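Local coordinates for type II secretion pathway related protein (PDB 3SOL) that acts as the pilotin of the type II secretion system, a lipoprotein that probably helps bring the secretin to the outer membrane, at residues I13-R18 with D61-R66. Sequence-based numbering, arbitrary orientation.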
ATOM      1  N   ILE A  13      -1.567   3.241   1.104  1.00 31.35           N
ATOM      2  CA  ILE A  13      -2.039   2.169   0.241  1.00 30.03           C
ATOM      3  C   ILE A  13      -0.972   1.083   0.059  1.00 28.08           C
ATOM      4  O   ILE A  13      -1.270  -0.113   0.155  1.00 26.57           O
ATOM      5  CB  ILE A  13      -2.466   2.714  -1.132  1.00 31.98           C
ATOM      6  CG1 ILE A  13      -3.756   3.537  -0.977  1.00 34.67           C
ATOM      7  CG2 ILE A  13      -2.692   1.575  -2.092  1.00 32.02           C
ATOM      8  CD1 ILE A  13      -3.999   4.550  -2.084  1.00 37.40           C
ATOM      9  N   VAL A  14       0.266   1.497  -0.206  1.00 27.76           N
ATOM     10  CA  VAL A  14       1.382   0.552  -0.378  1.00 26.09           C
ATOM     11  C   VAL A  14       1.699  -0.226   0.920  1.00 24.69           C
ATOM     12  O   VAL A  14       1.923  -1.435   0.874  1.00 22.07           O
ATOM     13  CB  VAL A  14       2.617   1.273  -0.960  1.00 28.16           C
ATOM     14  CG1 VAL A  14       3.879   0.411  -0.861  1.00 26.76           C
ATOM     15  CG2 VAL A  14       2.345   1.671  -2.423  1.00 28.73           C
ATOM     16  N   SER A  15       1.692   0.447   2.077  1.00 25.01           N
ATOM     17  CA  SER A  15       1.980  -0.236   3.359  1.00 24.93           C
ATOM     18  C   SER A  15       0.884  -1.223   3.737  1.00 22.71           C
ATOM     19  O   SER A  15       1.163  -2.294   4.259  1.00 21.33           O
ATOM     20  CB  SER A  15       2.163   0.758   4.504  1.00 26.17           C
ATOM     21  OG  SER A  15       0.989   1.529   4.628  1.00 32.53           O
ATOM     22  N   ALA A  16      -0.367  -0.852   3.482  1.00 22.39           N
ATOM     23  CA  ALA A  16      -1.506  -1.738   3.729  1.00 21.37           C
ATOM     24  C   ALA A  16      -1.432  -2.986   2.842  1.00 19.92           C
ATOM     25  O   ALA A  16      -1.760  -4.096   3.269  1.00 18.28           O
ATOM     26  CB  ALA A  16      -2.831  -0.968   3.491  1.00 22.66           C
ATOM     27  N   THR A  17      -0.973  -2.801   1.604  1.00 20.70           N
ATOM     28  CA  THR A  17      -0.830  -3.900   0.665  1.00 20.50           C
ATOM     29  C   THR A  17       0.292  -4.830   1.132  1.00 19.36           C
ATOM     30  O   THR A  17       0.164  -6.061   1.086  1.00 18.47           O
ATOM     31  CB  THR A  17      -0.576  -3.354  -0.775  1.00 22.15           C
ATOM     32  OG1 THR A  17      -1.676  -2.483  -1.139  1.00 24.56           O
ATOM     33  CG2 THR A  17      -0.504  -4.472  -1.746  1.00 22.81           C
ATOM     34  N   ARG A  18       1.388  -4.248   1.623  1.00 19.74           N
ATOM     35  CA  ARG A  18       2.455  -5.046   2.264  1.00 19.51           C
ATOM     36  C   ARG A  18       1.939  -5.823   3.487  1.00 17.98           C
ATOM     37  O   ARG A  18       2.267  -6.999   3.703  1.00 17.33           O
ATOM     38  CB  ARG A  18       3.611  -4.160   2.653  1.00 21.09           C
ATOM     39  CG  ARG A  18       4.704  -4.848   3.409  1.00 24.54           C
ATOM     40  CD  ARG A  18       5.763  -3.796   3.761  1.00 31.27           C
ATOM     41  NE  ARG A  18       6.878  -4.360   4.496  1.00 36.28           N
ATOM     42  CZ  ARG A  18       7.897  -3.654   4.987  1.00 41.70           C
ATOM     43  NH1 ARG A  18       7.948  -2.328   4.845  1.00 43.88           N
ATOM     44  NH2 ARG A  18       8.883  -4.286   5.616  1.00 45.38           N
ATOM     45  N   ASP A  61       7.413   2.166   4.564  1.00 32.43           N
ATOM     46  CA  ASP A  61       8.174   1.421   5.583  1.00 33.15           C
ATOM     47  C   ASP A  61       7.856   1.920   6.988  1.00 33.65           C
ATOM     48  O   ASP A  61       7.658   1.133   7.911  1.00 31.78           O
ATOM     49  CB  ASP A  61       9.689   1.541   5.356  1.00 35.80           C
ATOM     50  CG  ASP A  61      10.179   0.777   4.123  1.00 37.23           C
ATOM     51  OD1 ASP A  61       9.424  -0.059   3.573  1.00 37.31           O
ATOM     52  OD2 ASP A  61      11.340   1.014   3.715  1.00 41.13           O
ATOM     53  N   ASP A  62       7.814   3.240   7.141  1.00 35.55           N
ATOM     54  CA  ASP A  62       7.563   3.857   8.441  1.00 36.86           C
ATOM     55  C   ASP A  62       6.128   3.636   8.906  1.00 35.01           C
ATOM     56  O   ASP A  62       5.888   3.357  10.084  1.00 35.14           O
ATOM     57  CB  ASP A  62       7.852   5.349   8.368  1.00 40.15           C
ATOM     58  CG  ASP A  62       9.332   5.658   8.213  1.00 43.92           C
ATOM     59  OD1 ASP A  62      10.190   4.812   8.569  1.00 47.11           O
ATOM     60  OD2 ASP A  62       9.632   6.767   7.739  1.00 47.20           O
ATOM     61  N   ILE A  63       5.180   3.746   7.976  1.00 33.09           N
ATOM     62  CA  ILE A  63       3.782   3.459   8.258  1.00 30.84           C
ATOM     63  C   ILE A  63       3.612   1.996   8.640  1.00 28.92           C
ATOM     64  O   ILE A  63       2.880   1.674   9.574  1.00 27.59           O
ATOM     65  CB  ILE A  63       2.868   3.786   7.058  1.00 30.11           C
ATOM     66  CG1 ILE A  63       2.847   5.302   6.804  1.00 33.53           C
ATOM     67  CG2 ILE A  63       1.451   3.282   7.318  1.00 27.62           C
ATOM     68  CD1 ILE A  63       2.281   5.697   5.461  1.00 34.33           C
ATOM     69  N   TYR A  64       4.302   1.108   7.931  1.00 27.69           N
ATOM     70  CA  TYR A  64       4.167  -0.311   8.204  1.00 25.88           C
ATOM     71  C   TYR A  64       4.518  -0.642   9.653  1.00 26.96           C
ATOM     72  O   TYR A  64       3.815  -1.418  10.314  1.00 25.66           O
ATOM     73  CB  TYR A  64       5.059  -1.096   7.264  1.00 26.29           C
ATOM     74  CG  TYR A  64       4.926  -2.601   7.396  1.00 22.93           C
ATOM     75  CD1 TYR A  64       3.879  -3.276   6.785  1.00 21.68           C
ATOM     76  CD2 TYR A  64       5.857  -3.342   8.117  1.00 25.33           C
ATOM     77  CE1 TYR A  64       3.761  -4.655   6.880  1.00 20.73           C
ATOM     78  CE2 TYR A  64       5.743  -4.723   8.218  1.00 23.52           C
ATOM     79  CZ  TYR A  64       4.687  -5.366   7.591  1.00 21.82           C
ATOM     80  OH  TYR A  64       4.548  -6.726   7.679  1.00 23.36           O
ATOM     81  N   VAL A  65       5.602  -0.055  10.144  1.00 29.84           N
ATOM     82  CA  VAL A  65       6.002  -0.251  11.530  1.00 31.92           C
ATOM     83  C   VAL A  65       4.896   0.195  12.484  1.00 31.80           C
ATOM     84  O   VAL A  65       4.567  -0.520  13.438  1.00 32.09           O
ATOM     85  CB  VAL A  65       7.285   0.492  11.844  1.00 34.86           C
ATOM     86  CG1 VAL A  65       7.551   0.472  13.353  1.00 37.58           C
ATOM     87  CG2 VAL A  65       8.436  -0.118  11.054  1.00 36.87           C
ATOM     88  N   ARG A  66       4.304   1.351  12.216  1.00 32.02           N
ATOM     89  CA  ARG A  66       3.201   1.827  13.040  1.00 32.93           C
ATOM     90  C   ARG A  66       2.023   0.859  12.990  1.00 29.85           C
ATOM     91  O   ARG A  66       1.413   0.593  14.026  1.00 28.93           O
ATOM     92  CB  ARG A  66       2.757   3.242  12.643  1.00 34.98           C
ATOM     93  CG  ARG A  66       3.858   4.268  12.774  1.00 41.20           C
ATOM     94  CD  ARG A  66       3.320   5.676  12.965  1.00 48.61           C
ATOM     95  NE  ARG A  66       2.566   6.186  11.818  1.00 52.32           N
ATOM     96  CZ  ARG A  66       3.094   6.808  10.756  1.00 56.45           C
ATOM     97  NH1 ARG A  66       4.412   6.990  10.635  1.00 58.42           N
ATOM     98  NH2 ARG A  66       2.289   7.245   9.787  1.00 57.79           N
TER
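Arg18 lays its guanidinium flat on the ring of Tyr64, a cation-pi stack in which the planes are nearly parallel and Arg18 CZ stands 4.0 Å from the ring centroid. The aliphatic part shares that face: Arg18 CD makes a CH-pi contact 3.9 Å from the same centroid, while NE lies over the ring centre. Past the CB side of the tyrosine, Arg18 NH1 forms a salt bridge with Asp61 OD1 at 3.0 Å, the carboxylate plane turned 75° from the guanidinium. The group exemplifies an arginine serving an aromatic face and a carboxylate at once, and an alanine here would probably leave Asp61 without this charged mate and uncover one face of Tyr64. Arg18 CG stands anti to the backbone N (chi1 175°), and the chain runs extended from there to NE, which carries the guanidinium over the ring. At the ring edge sits Ser15 O, 3.8 Å from Tyr64 CD1. Ser15 OG touches Ile63 CG2 at 3.2 Å, yet its hydrogen bonds go back to the carbonyls of Ser12 and Ala11, so this buried hydroxyl is satisfied within its own helix. Tyr64 OH is hydrogen-bonded to Arg23 NE, and the Tyr64 ring also meets that of Tyr19. The contact joins helices 5-23 and 53-69 of the all-helical pilotin domain, their local axes 8.6 Å apart and crossing at -53°; Thr17, on helix 5-23, packs instead against helix 86-93.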